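Local atomic coordinates of R.Ecl18kI (Enterobacter cloacae, PDB entry 2GB7), a protein that recognises the double-stranded DNA sequence 5'-CCNGG-3' and, as a type II restriction endonuclease, cleaves it before the first cytosine, flipping nucleotides of the site on binding. Residues S50-I53 with I54-K58; L27-K30 with T31-L35; I127-L130 with L131-A135; N41-Y44 with F45-N48; L246-E249 with D250-Q253. The protein carries 1 engineered substitution. All blocks are in the same frame, centred on the assembly; numbering follows the deposited sequence.

Interaction 1 of 5, residues S50-I53 with I54-K58; sequences SEYI and IAMRK. With nucleotides of chain B.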
# COMPACT_ATOMS: atom_id res chain seq x y z
N SER F 50 -22.23 -0.22 -13.84
CA SER F 50 -21.66 -1.36 -13.10
C SER F 50 -21.34 -2.52 -14.01
O SER F 50 -20.30 -3.17 -13.90
CB SER F 50 -22.54 -1.83 -11.95
OG SER F 50 -22.67 -0.84 -10.95
N GLU F 51 -22.28 -2.79 -14.92
CA GLU F 51 -22.10 -3.86 -15.88
C GLU F 51 -20.91 -3.62 -16.78
O GLU F 51 -20.14 -4.54 -17.04
CB GLU F 51 -23.37 -4.03 -16.71
CG GLU F 51 -24.56 -4.55 -15.89
CD GLU F 51 -25.24 -3.46 -15.07
OE1 GLU F 51 -24.84 -2.28 -15.16
OE2 GLU F 51 -26.20 -3.79 -14.33
N TYR F 52 -20.79 -2.38 -17.26
CA TYR F 52 -19.70 -2.00 -18.12
C TYR F 52 -18.35 -2.20 -17.39
O TYR F 52 -17.42 -2.81 -17.93
CB TYR F 52 -19.89 -0.56 -18.61
CG TYR F 52 -18.61 0.13 -18.95
CD1 TYR F 52 -18.03 0.01 -20.22
CD2 TYR F 52 -17.94 0.87 -17.98
CE1 TYR F 52 -16.82 0.64 -20.51
CE2 TYR F 52 -16.73 1.47 -18.25
CZ TYR F 52 -16.20 1.37 -19.51
OH TYR F 52 -14.99 1.95 -19.77
N ILE F 53 -18.28 -1.73 -16.15
CA ILE F 53 -17.04 -1.84 -15.37
C ILE F 53 -16.61 -3.30 -15.18
O ILE F 53 -15.45 -3.64 -15.43
CB ILE F 53 -17.21 -1.15 -14.01
CG1 ILE F 53 -17.28 0.36 -14.21
CG2 ILE F 53 -16.05 -1.53 -13.05
CD1 ILE F 53 -17.84 1.13 -13.01
N ILE F 54 -17.54 -4.16 -14.80
CA ILE F 54 -17.22 -5.58 -14.57
C ILE F 54 -16.81 -6.28 -15.87
O ILE F 54 -15.84 -7.05 -15.86
CB ILE F 54 -18.42 -6.33 -13.90
CG1 ILE F 54 -18.71 -5.75 -12.51
CG2 ILE F 54 -18.16 -7.88 -13.79
CD1 ILE F 54 -17.60 -5.98 -11.49
N ALA F 55 -17.52 -5.99 -16.96
CA ALA F 55 -17.18 -6.59 -18.26
C ALA F 55 -15.81 -6.12 -18.71
O ALA F 55 -15.00 -6.92 -19.18
CB ALA F 55 -18.25 -6.26 -19.32
N MET F 56 -15.51 -4.83 -18.51
CA MET F 56 -14.18 -4.33 -18.86
C MET F 56 -13.07 -5.04 -18.08
O MET F 56 -12.05 -5.49 -18.65
CB MET F 56 -14.11 -2.81 -18.70
CG MET F 56 -14.90 -2.03 -19.76
SD MET F 56 -14.18 -2.10 -21.41
CE MET F 56 -12.55 -1.36 -21.14
N ARG F 57 -13.26 -5.13 -16.76
CA ARG F 57 -12.30 -5.78 -15.86
C ARG F 57 -12.06 -7.22 -16.29
O ARG F 57 -10.92 -7.62 -16.47
CB ARG F 57 -12.83 -5.75 -14.44
CG ARG F 57 -12.72 -4.39 -13.76
CD ARG F 57 -11.42 -4.34 -13.00
NE ARG F 57 -11.39 -5.32 -11.91
CZ ARG F 57 -10.44 -5.42 -10.99
NH1 ARG F 57 -9.36 -4.64 -11.02
NH2 ARG F 57 -10.55 -6.32 -10.03
N LYS F 58 -13.13 -7.97 -16.48
CA LYS F 58 -13.02 -9.39 -16.89
C LYS F 58 -12.27 -9.57 -18.18
O LYS F 58 -11.41 -10.46 -18.30
CB LYS F 58 -14.42 -9.99 -17.06
CG LYS F 58 -15.07 -10.43 -15.76
CD LYS F 58 -16.53 -10.80 -15.95
CE LYS F 58 -16.70 -11.76 -17.12
NZ LYS F 58 -18.09 -11.61 -17.66
P DT B 5 -5.31 -5.10 -5.72
OP1 DT B 5 -6.61 -4.45 -5.42
OP2 DT B 5 -5.05 -6.48 -5.22
O5' DT B 5 -5.09 -5.07 -7.30
C5' DT B 5 -3.97 -5.71 -7.91
C4' DT B 5 -4.23 -7.19 -8.04
O4' DT B 5 -5.49 -7.43 -8.72
C3' DT B 5 -3.17 -8.00 -8.80
O3' DT B 5 -2.91 -9.20 -8.08
C2' DT B 5 -3.87 -8.35 -10.11
C1' DT B 5 -5.30 -8.51 -9.62
N1 DT B 5 -6.38 -8.46 -10.63
C2 DT B 5 -7.37 -9.41 -10.54
O2 DT B 5 -7.37 -10.29 -9.69
N3 DT B 5 -8.36 -9.30 -11.48
C4 DT B 5 -8.45 -8.36 -12.49
O4 DT B 5 -9.41 -8.38 -13.26
C5 DT B 5 -7.36 -7.41 -12.54
C7 DT B 5 -7.36 -6.37 -13.62
C6 DT B 5 -6.39 -7.50 -11.62

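Interaction 2 of 5, residues L27-K30 with T31-L35; sequences LVYK and TFCDL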
# COMPACT_ATOMS: atom_id res chain seq x y z
N LEU F 27 -4.45 -1.10 -23.16
CA LEU F 27 -5.17 -2.38 -23.04
C LEU F 27 -6.64 -2.11 -22.80
O LEU F 27 -7.51 -2.74 -23.40
CB LEU F 27 -4.60 -3.26 -21.91
CG LEU F 27 -5.38 -4.54 -21.55
CD1 LEU F 27 -5.49 -5.46 -22.76
CD2 LEU F 27 -4.75 -5.31 -20.37
N VAL F 28 -6.92 -1.14 -21.93
CA VAL F 28 -8.30 -0.78 -21.65
C VAL F 28 -8.95 -0.25 -22.92
O VAL F 28 -10.08 -0.60 -23.24
CB VAL F 28 -8.40 0.27 -20.49
CG1 VAL F 28 -9.81 0.85 -20.43
CG2 VAL F 28 -8.03 -0.34 -19.14
N TYR F 29 -8.24 0.61 -23.64
CA TYR F 29 -8.80 1.18 -24.88
C TYR F 29 -9.05 0.09 -25.93
O TYR F 29 -10.11 0.07 -26.56
CB TYR F 29 -7.89 2.28 -25.43
CG TYR F 29 -8.46 2.98 -26.65
CD1 TYR F 29 -9.23 4.12 -26.52
CD2 TYR F 29 -8.21 2.50 -27.93
CE1 TYR F 29 -9.77 4.76 -27.65
CE2 TYR F 29 -8.72 3.13 -29.07
CZ TYR F 29 -9.49 4.26 -28.92
OH TYR F 29 -10.00 4.87 -30.05
N LYS F 30 -8.10 -0.83 -26.09
CA LYS F 30 -8.30 -1.97 -27.00
C LYS F 30 -9.56 -2.77 -26.64
O LYS F 30 -10.38 -3.13 -27.53
CB LYS F 30 -7.06 -2.88 -26.97
CG LYS F 30 -7.12 -3.99 -28.00
CD LYS F 30 -5.88 -4.89 -27.84
CE LYS F 30 -5.92 -6.08 -28.76
NZ LYS F 30 -4.68 -6.91 -28.55
N THR F 31 -9.72 -3.02 -25.34
CA THR F 31 -10.81 -3.82 -24.81
C THR F 31 -12.13 -3.08 -24.99
O THR F 31 -13.11 -3.65 -25.43
CB THR F 31 -10.53 -4.19 -23.34
OG1 THR F 31 -9.32 -4.95 -23.30
CG2 THR F 31 -11.65 -5.03 -22.76
N PHE F 32 -12.12 -1.79 -24.64
CA PHE F 32 -13.27 -0.90 -24.89
C PHE F 32 -13.81 -1.01 -26.31
O PHE F 32 -15.01 -1.19 -26.52
CB PHE F 32 -12.85 0.53 -24.59
CG PHE F 32 -13.99 1.55 -24.63
CD1 PHE F 32 -14.77 1.77 -23.50
CD2 PHE F 32 -14.19 2.36 -25.75
CE1 PHE F 32 -15.77 2.80 -23.47
CE2 PHE F 32 -15.20 3.35 -25.76
CZ PHE F 32 -15.98 3.57 -24.61
N CYS F 33 -12.92 -0.91 -27.29
CA CYS F 33 -13.30 -1.03 -28.68
C CYS F 33 -13.67 -2.46 -29.09
O CYS F 33 -14.64 -2.66 -29.85
CB CYS F 33 -12.18 -0.47 -29.56
SG CYS F 33 -11.93 1.29 -29.30
N ASP F 34 -12.93 -3.45 -28.57
CA ASP F 34 -13.19 -4.86 -28.91
C ASP F 34 -14.57 -5.29 -28.47
O ASP F 34 -15.23 -6.07 -29.14
CB ASP F 34 -12.17 -5.81 -28.26
CG ASP F 34 -10.83 -5.83 -28.97
OD1 ASP F 34 -10.70 -5.28 -30.08
OD2 ASP F 34 -9.88 -6.42 -28.39
N LEU F 35 -15.02 -4.77 -27.33
CA LEU F 35 -16.34 -5.11 -26.81
C LEU F 35 -17.49 -4.25 -27.37
O LEU F 35 -18.65 -4.44 -26.99
CB LEU F 35 -16.33 -5.05 -25.28
CG LEU F 35 -15.42 -6.04 -24.55
CD1 LEU F 35 -15.38 -5.69 -23.06
CD2 LEU F 35 -15.83 -7.51 -24.75

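Interaction 3 of 5, residues I127-L130 with L131-A135; sequences ILEL and LMMGA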
# COMPACT_ATOMS: atom_id res chain seq x y z
N ILE F 127 -10.70 2.62 -17.07
CA ILE F 127 -12.07 2.14 -17.30
C ILE F 127 -13.09 3.21 -16.87
O ILE F 127 -14.09 3.49 -17.56
CB ILE F 127 -12.30 0.83 -16.52
CG1 ILE F 127 -11.49 -0.31 -17.19
CG2 ILE F 127 -13.83 0.52 -16.48
CD1 ILE F 127 -11.44 -1.56 -16.32
N LEU F 128 -12.86 3.86 -15.73
CA LEU F 128 -13.79 4.92 -15.25
C LEU F 128 -13.73 6.19 -16.11
O LEU F 128 -14.73 6.87 -16.32
CB LEU F 128 -13.49 5.25 -13.78
CG LEU F 128 -13.74 4.08 -12.80
CD1 LEU F 128 -13.23 4.50 -11.37
CD2 LEU F 128 -15.27 3.76 -12.80
N GLU F 129 -12.53 6.48 -16.63
CA GLU F 129 -12.34 7.60 -17.52
C GLU F 129 -13.18 7.40 -18.78
O GLU F 129 -13.96 8.29 -19.17
CB GLU F 129 -10.87 7.63 -17.90
CG GLU F 129 -10.48 8.73 -18.79
CD GLU F 129 -8.98 8.74 -19.02
OE1 GLU F 129 -8.24 8.02 -18.30
OE2 GLU F 129 -8.56 9.49 -19.93
N LEU F 130 -13.05 6.24 -19.40
CA LEU F 130 -13.84 5.96 -20.60
C LEU F 130 -15.34 5.90 -20.33
O LEU F 130 -16.12 6.26 -21.18
CB LEU F 130 -13.36 4.67 -21.29
CG LEU F 130 -11.96 4.83 -21.90
CD1 LEU F 130 -11.43 3.48 -22.36
CD2 LEU F 130 -11.96 5.78 -23.08
N LEU F 131 -15.72 5.49 -19.12
CA LEU F 131 -17.13 5.54 -18.70
C LEU F 131 -17.67 6.96 -18.75
O LEU F 131 -18.72 7.20 -19.29
CB LEU F 131 -17.27 4.95 -17.29
CG LEU F 131 -18.63 5.08 -16.61
CD1 LEU F 131 -19.69 4.37 -17.43
CD2 LEU F 131 -18.55 4.48 -15.23
N MET F 132 -16.95 7.91 -18.13
CA MET F 132 -17.39 9.31 -18.16
C MET F 132 -17.42 9.86 -19.59
O MET F 132 -18.38 10.53 -19.97
CB MET F 132 -16.46 10.14 -17.27
CG MET F 132 -16.41 9.67 -15.83
SD MET F 132 -18.01 9.55 -15.03
CE MET F 132 -18.26 11.27 -14.65
N MET F 133 -16.41 9.52 -20.41
CA MET F 133 -16.38 9.95 -21.83
C MET F 133 -17.55 9.37 -22.61
O MET F 133 -18.26 10.09 -23.34
CB MET F 133 -15.07 9.57 -22.49
CG MET F 133 -13.91 10.26 -21.82
SD MET F 133 -12.33 9.79 -22.52
CE MET F 133 -11.33 10.93 -21.54
N GLY F 134 -17.79 8.08 -22.42
CA GLY F 134 -18.93 7.43 -23.05
C GLY F 134 -20.25 8.09 -22.66
O GLY F 134 -21.18 8.22 -23.48
N ALA F 135 -20.35 8.48 -21.39
CA ALA F 135 -21.55 9.16 -20.86
C ALA F 135 -21.70 10.60 -21.39
O ALA F 135 -22.74 11.23 -21.21
CB ALA F 135 -21.49 9.15 -19.35

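Interaction 4 of 5, residues N41-Y44 with F45-N48; sequences NSDY and FLNN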
# COMPACT_ATOMS: atom_id res chain seq x y z
N ASN F 41 -24.25 4.75 -27.12
CA ASN F 41 -24.61 6.12 -26.79
C ASN F 41 -24.45 6.43 -25.31
O ASN F 41 -24.15 5.54 -24.51
CB ASN F 41 -26.02 6.46 -27.32
CG ASN F 41 -27.14 5.81 -26.52
OD1 ASN F 41 -26.93 5.02 -25.61
ND2 ASN F 41 -28.38 6.15 -26.89
N SER F 42 -24.62 7.69 -24.95
CA SER F 42 -24.38 8.13 -23.59
C SER F 42 -25.35 7.46 -22.63
O SER F 42 -24.97 7.10 -21.52
CB SER F 42 -24.44 9.65 -23.51
OG SER F 42 -25.65 10.14 -24.06
N ASP F 43 -26.60 7.26 -23.06
CA ASP F 43 -27.58 6.61 -22.20
C ASP F 43 -27.12 5.23 -21.75
O ASP F 43 -27.38 4.83 -20.60
CB ASP F 43 -28.95 6.50 -22.90
CG ASP F 43 -29.72 7.80 -22.86
OD1 ASP F 43 -29.32 8.77 -22.17
OD2 ASP F 43 -30.76 7.86 -23.55
N TYR F 44 -26.43 4.51 -22.63
CA TYR F 44 -25.89 3.20 -22.24
C TYR F 44 -25.00 3.27 -20.99
O TYR F 44 -25.14 2.47 -20.07
CB TYR F 44 -25.11 2.52 -23.38
CG TYR F 44 -24.37 1.30 -22.86
CD1 TYR F 44 -25.03 0.09 -22.62
CD2 TYR F 44 -23.04 1.41 -22.50
CE1 TYR F 44 -24.33 -1.01 -22.07
CE2 TYR F 44 -22.34 0.33 -21.96
CZ TYR F 44 -22.98 -0.86 -21.75
OH TYR F 44 -22.22 -1.88 -21.19
N PHE F 45 -24.08 4.22 -20.99
CA PHE F 45 -23.13 4.36 -19.90
C PHE F 45 -23.81 4.90 -18.65
O PHE F 45 -23.46 4.53 -17.54
CB PHE F 45 -21.99 5.26 -20.35
CG PHE F 45 -21.18 4.66 -21.45
CD1 PHE F 45 -20.13 3.78 -21.13
CD2 PHE F 45 -21.44 4.94 -22.78
CE1 PHE F 45 -19.38 3.19 -22.15
CE2 PHE F 45 -20.66 4.36 -23.81
CZ PHE F 45 -19.65 3.47 -23.49
N LEU F 46 -24.79 5.77 -18.86
CA LEU F 46 -25.50 6.38 -17.76
C LEU F 46 -26.26 5.30 -17.03
O LEU F 46 -26.32 5.30 -15.79
CB LEU F 46 -26.46 7.44 -18.33
CG LEU F 46 -27.29 8.30 -17.39
CD1 LEU F 46 -26.41 8.90 -16.29
CD2 LEU F 46 -27.95 9.39 -18.22
N ASN F 47 -26.82 4.36 -17.79
CA ASN F 47 -27.73 3.39 -17.23
C ASN F 47 -27.07 2.12 -16.78
O ASN F 47 -27.58 1.47 -15.87
CB ASN F 47 -28.86 3.04 -18.21
CG ASN F 47 -29.79 4.19 -18.47
OD1 ASN F 47 -30.01 5.05 -17.61
ND2 ASN F 47 -30.34 4.22 -19.67
N ASN F 48 -25.92 1.78 -17.38
CA ASN F 48 -25.31 0.46 -17.19
C ASN F 48 -23.86 0.54 -16.70
O ASN F 48 -23.05 -0.31 -17.08
CB ASN F 48 -25.24 -0.34 -18.51
CG ASN F 48 -26.60 -0.64 -19.11
OD1 ASN F 48 -27.13 -1.73 -18.95
ND2 ASN F 48 -27.18 0.35 -19.78

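Interaction 5 of 5, residues L246-E249 with D250-Q253; sequences LTFE and DMLQ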
# COMPACT_ATOMS: atom_id res chain seq x y z
N LEU F 246 -22.96 4.10 -2.23
CA LEU F 246 -23.66 4.40 -3.50
C LEU F 246 -23.21 3.41 -4.55
O LEU F 246 -22.17 2.76 -4.40
CB LEU F 246 -23.30 5.80 -4.00
CG LEU F 246 -23.87 7.02 -3.26
CD1 LEU F 246 -23.45 8.31 -4.01
CD2 LEU F 246 -25.36 6.97 -3.08
N THR F 247 -23.99 3.29 -5.61
CA THR F 247 -23.60 2.50 -6.77
C THR F 247 -23.04 3.41 -7.85
O THR F 247 -23.30 4.60 -7.83
CB THR F 247 -24.80 1.77 -7.38
OG1 THR F 247 -25.76 2.75 -7.81
CG2 THR F 247 -25.39 0.84 -6.35
N PHE F 248 -22.30 2.85 -8.82
CA PHE F 248 -21.89 3.65 -9.98
C PHE F 248 -23.08 4.28 -10.68
O PHE F 248 -22.97 5.36 -11.23
CB PHE F 248 -21.09 2.81 -10.95
CG PHE F 248 -19.75 2.44 -10.40
CD1 PHE F 248 -18.77 3.40 -10.27
CD2 PHE F 248 -19.50 1.15 -9.95
CE1 PHE F 248 -17.49 3.03 -9.74
CE2 PHE F 248 -18.27 0.80 -9.40
CZ PHE F 248 -17.28 1.75 -9.30
N GLU F 249 -24.21 3.60 -10.65
CA GLU F 249 -25.42 4.16 -11.23
C GLU F 249 -25.85 5.49 -10.59
O GLU F 249 -26.22 6.44 -11.29
CB GLU F 249 -26.52 3.11 -11.15
CG GLU F 249 -26.42 2.03 -12.23
CD GLU F 249 -25.28 1.00 -12.04
OE1 GLU F 249 -24.61 0.97 -10.98
OE2 GLU F 249 -25.11 0.18 -12.98
N ASP F 250 -25.79 5.53 -9.26
CA ASP F 250 -26.11 6.70 -8.46
C ASP F 250 -25.14 7.82 -8.84
O ASP F 250 -25.57 8.96 -9.12
CB ASP F 250 -25.95 6.39 -6.97
CG ASP F 250 -26.93 5.37 -6.44
OD1 ASP F 250 -28.07 5.25 -6.98
OD2 ASP F 250 -26.60 4.72 -5.41
N MET F 251 -23.86 7.48 -8.85
CA MET F 251 -22.81 8.44 -9.18
C MET F 251 -23.00 9.05 -10.55
O MET F 251 -22.88 10.26 -10.72
CB MET F 251 -21.41 7.81 -9.08
CG MET F 251 -20.33 8.88 -9.21
SD MET F 251 -18.69 8.13 -9.09
CE MET F 251 -18.55 7.43 -10.71
N LEU F 252 -23.28 8.22 -11.56
CA LEU F 252 -23.46 8.72 -12.92
C LEU F 252 -24.67 9.64 -13.05
O LEU F 252 -24.63 10.64 -13.77
CB LEU F 252 -23.55 7.57 -13.91
CG LEU F 252 -22.22 7.16 -14.54
CD1 LEU F 252 -21.75 8.23 -15.54
CD2 LEU F 252 -21.07 6.91 -13.50
N GLN F 253 -25.71 9.31 -12.33
CA GLN F 253 -26.90 10.15 -12.34
C GLN F 253 -26.55 11.53 -11.77
O GLN F 253 -26.91 12.56 -12.34
CB GLN F 253 -27.99 9.50 -11.52
CG GLN F 253 -29.29 10.26 -11.63
CD GLN F 253 -29.80 10.37 -13.07
OE1 GLN F 253 -29.73 9.41 -13.85
NE2 GLN F 253 -30.34 11.54 -13.43

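Interaction 1 of 5, residues S50-I53 with I54-K58
Met56 reaches back over one turn of helix to the ring of Tyr52. Its CB lies 3.4 Å from Tyr52 O, the carbonyl that also accepts the backbone bond from Met56 N. CG, set beside the backbone N by a chi1 of -71°, is the atom that touches the ring: it stands 3.4 Å from Tyr52 CE1, over one face but offset toward the rim, in a CH-pi contact. SD, turned by the bend at chi2, looks at the same ring obliquely, 4.8 Å from its centroid, which makes the pair a Met-aromatic contact of the i to i+4 kind. A further bend at chi3 sends CE on to pack against Val28 and Phe32 of helix 24-34. All this happens near the start of the long helix 49-77. The same helix also meets the DNA: Arg57, bonded through its N to Ile53 O at 3.0 Å, lays a guanidinium face over the base of thymidine 5 of chain B, CZ lying 3.9 Å from C4 of that thymine. At the far end of the Tyr52 ring, OH bonds to Ile127 O of helix 102-134, which probably limits the swing of the ring.

Interaction 2 of 5, residues L27-K30 with T31-L35
With CG anti to the backbone N (chi1 -176°), Tyr29 leans its ring toward the next turn, while Cys33, whose SG sits beside its own backbone N at chi1 -64°, turns its sulfur back to meet it. SG comes to rest over one face of the ring, 4.0 Å from the centroid and displaced toward the rim, with CE2 of Tyr29 its closest ring atom at 3.7 Å. This is a Cys sulfur-aromatic contact. The tyrosine hydroxyl is held at its far end by Tyr291 N, so the ring bridges helix 24-34 and the C-terminal helix 290-302.

Elsewhere on the same helix, Thr31 folds its hydroxyl back onto the preceding turn. OG1 donates to Leu27 O at 2.9 Å, and Thr31 N donates to that same oxygen at 3.0 Å, the two donors arriving from opposite faces of the carbonyl plane. The hydroxyl is thereby satisfied within its own helix, beside Leu27 CD1. On the exposed side of the helix, the extended Lys30 chain passes Asp34 obliquely: its CG lies 3.7 Å from Asp34 OD2, but NZ stays 5.2 Å from that oxygen.

Chemically, then, the polarisable sulfur and the ring's pi cloud are probably attracted largely by dispersion, one carbonyl oxygen accepts two hydrogen bonds, and the lysine and aspartate probably attract each other only at a distance.

Interaction 3 of 5, residues I127-L130 with L131-A135
The carboxylate of Glu129 is the flat group here, and the methyl of Met133 lies close to its plane, beside OE2 and CG and not over a face: CE comes to 3.5 Å from OE2 of Glu129 and 3.6 Å from its CG. The two side chains run side by side and point the same way. Both are extended beyond CG, but they start differently, Glu129 with CG anti to its backbone N (chi1 -178°) and Met133 with CG beside its own (chi1 -62°), and this brings chains one turn apart into line. Lower down, Met133 CG sits 3.3 Å from Glu129 O, the carbonyl that also takes the backbone bond from Met133 N. The thioether serves a second neighbour as well, for SD lies 4.1 Å from Leu130 CD2.

These residues form the buried C-terminal part of the long helix 102-134, within the range assigned to the PDDEXK clan, packed between the N-terminal helices and helices 248-259 and 290-302. Met133 faces helix 290-302, where it touches Val292, Tyr295 and Tyr296.

Leu128 and Leu131 make a further apolar contact, their CD2 methyls 4.1 Å apart. Leu131 CB lies 3.3 Å from Leu128 O. Beyond them lie Phe248 and Leu252 of helix 248-259. The backbone bond from Gly134 N to Leu130 O is short at 2.8 Å, and Gly134 brings no side chain to that turn.

Interaction 4 of 5, residues N41-Y44 with F45-N48
Tyr44 and Phe45, neighbours in sequence, turn their rings against each other, and Asn48 closes over the tyrosine from the next turn. The aromatic pair is T-shaped (edge-to-face): the planes stand at 84° and the centroids are 5.1 Å apart, with the edge of Tyr44 directed at the face of Phe45. Its CD2 is the probing atom, placed over the centre of the phenylalanine ring. Different first torsions bring the rings together, Tyr44 having CG anti to the backbone N (chi1 170°) and Phe45 having it beside the N. At its own edge, near the ring plane, Phe45 meets Asn41 O, 3.3 Å from CD2.

Asn48 treats the Tyr44 ring differently. Its CB lies over a face, 4.1 Å from the centroid, in a CH-pi contact, and its amide plane is only 11° from the ring plane. From there ND2 donates to Tyr44 O at 3.0 Å, in the carbonyl plane and on a lone pair, while Asn48 N gives the same oxygen a second bond at 2.9 Å.

The whole is the short helix 42-47, less than two turns, with asparagine at each end. Asn41 is the N-cap, its OD1 accepting from Tyr44 N at 3.1 Å; Asn48 is where the chain leaves helical angles, before helix 49-77 begins.

Phe45 also stacks edge-to-face with Tyr52 of that following helix, while Tyr44 has a cation-pi partner in Lys40. Leu46, its CB 3.5 Å from Ser42 O, packs on Leu252, Gln253 and Met256 of helix 248-259.

Interaction 5 of 5, residues L246-E249 with D250-Q253
Thr247 and Asp250 grip each other by two reciprocal bonds, the tight end of this contact. Asp250 N donates to Thr247 OG1 at 3.1 Å, and Thr247 N donates to Asp250 OD2 at 3.0 Å in a nearly straight bond (173°), meeting that oxygen from above the carboxylate plane. Together they make a capping box, with Thr247 as N-cap where the edge strand 245-247 passes into helix 248-259. A chi1 of 61° holds OG1 between the backbone N and the carbonyl carbon of Thr247. Leu246 CD2 lies against the same carboxylate, 3.5 Å from OD2.

The apolar side is looser: Phe248 and Met251 run side by side, and CE of the methionine only reaches the ring edge, 4.1 Å from CD1 of Phe248. This face is buried even so, under Val229 and Ala207 of the sheet and Ile53 of helix 49-77. Toward the partly exposed side, Gln253 brings little but CB to the contact, and its NE2 turns away to Glu257. Glu249 is bonded through OE1 to Ser50 OG.

The carboxylate of Asp250, if ionised as expected, would probably be favoured by the helix dipole at this N-terminal end while it satisfies an amide that precedes the first turn.

Along the chain the order is interaction 2, 4, 1, 3 and 5, each closing before the next opens. They lie on five different helices, 24-34, 42-47, 49-77, 102-134 and 248-259, the last entered from edge strand 245-247 of the mixed sheet. Interaction 1 touches all four others, its centre 11 to 15 Å from theirs, with Tyr52 reaching interactions 2, 3 and 4 and Ser50 and Ile53 reaching interaction 5. Interactions 3 and 4 are the closest pair, about 10 Å between centres; interactions 2 and 5, about 23 Å apart, do not touch. Local turns thus join into a helical core that probably links the helix bearing Arg57, which meets the DNA, with the mixed sheet.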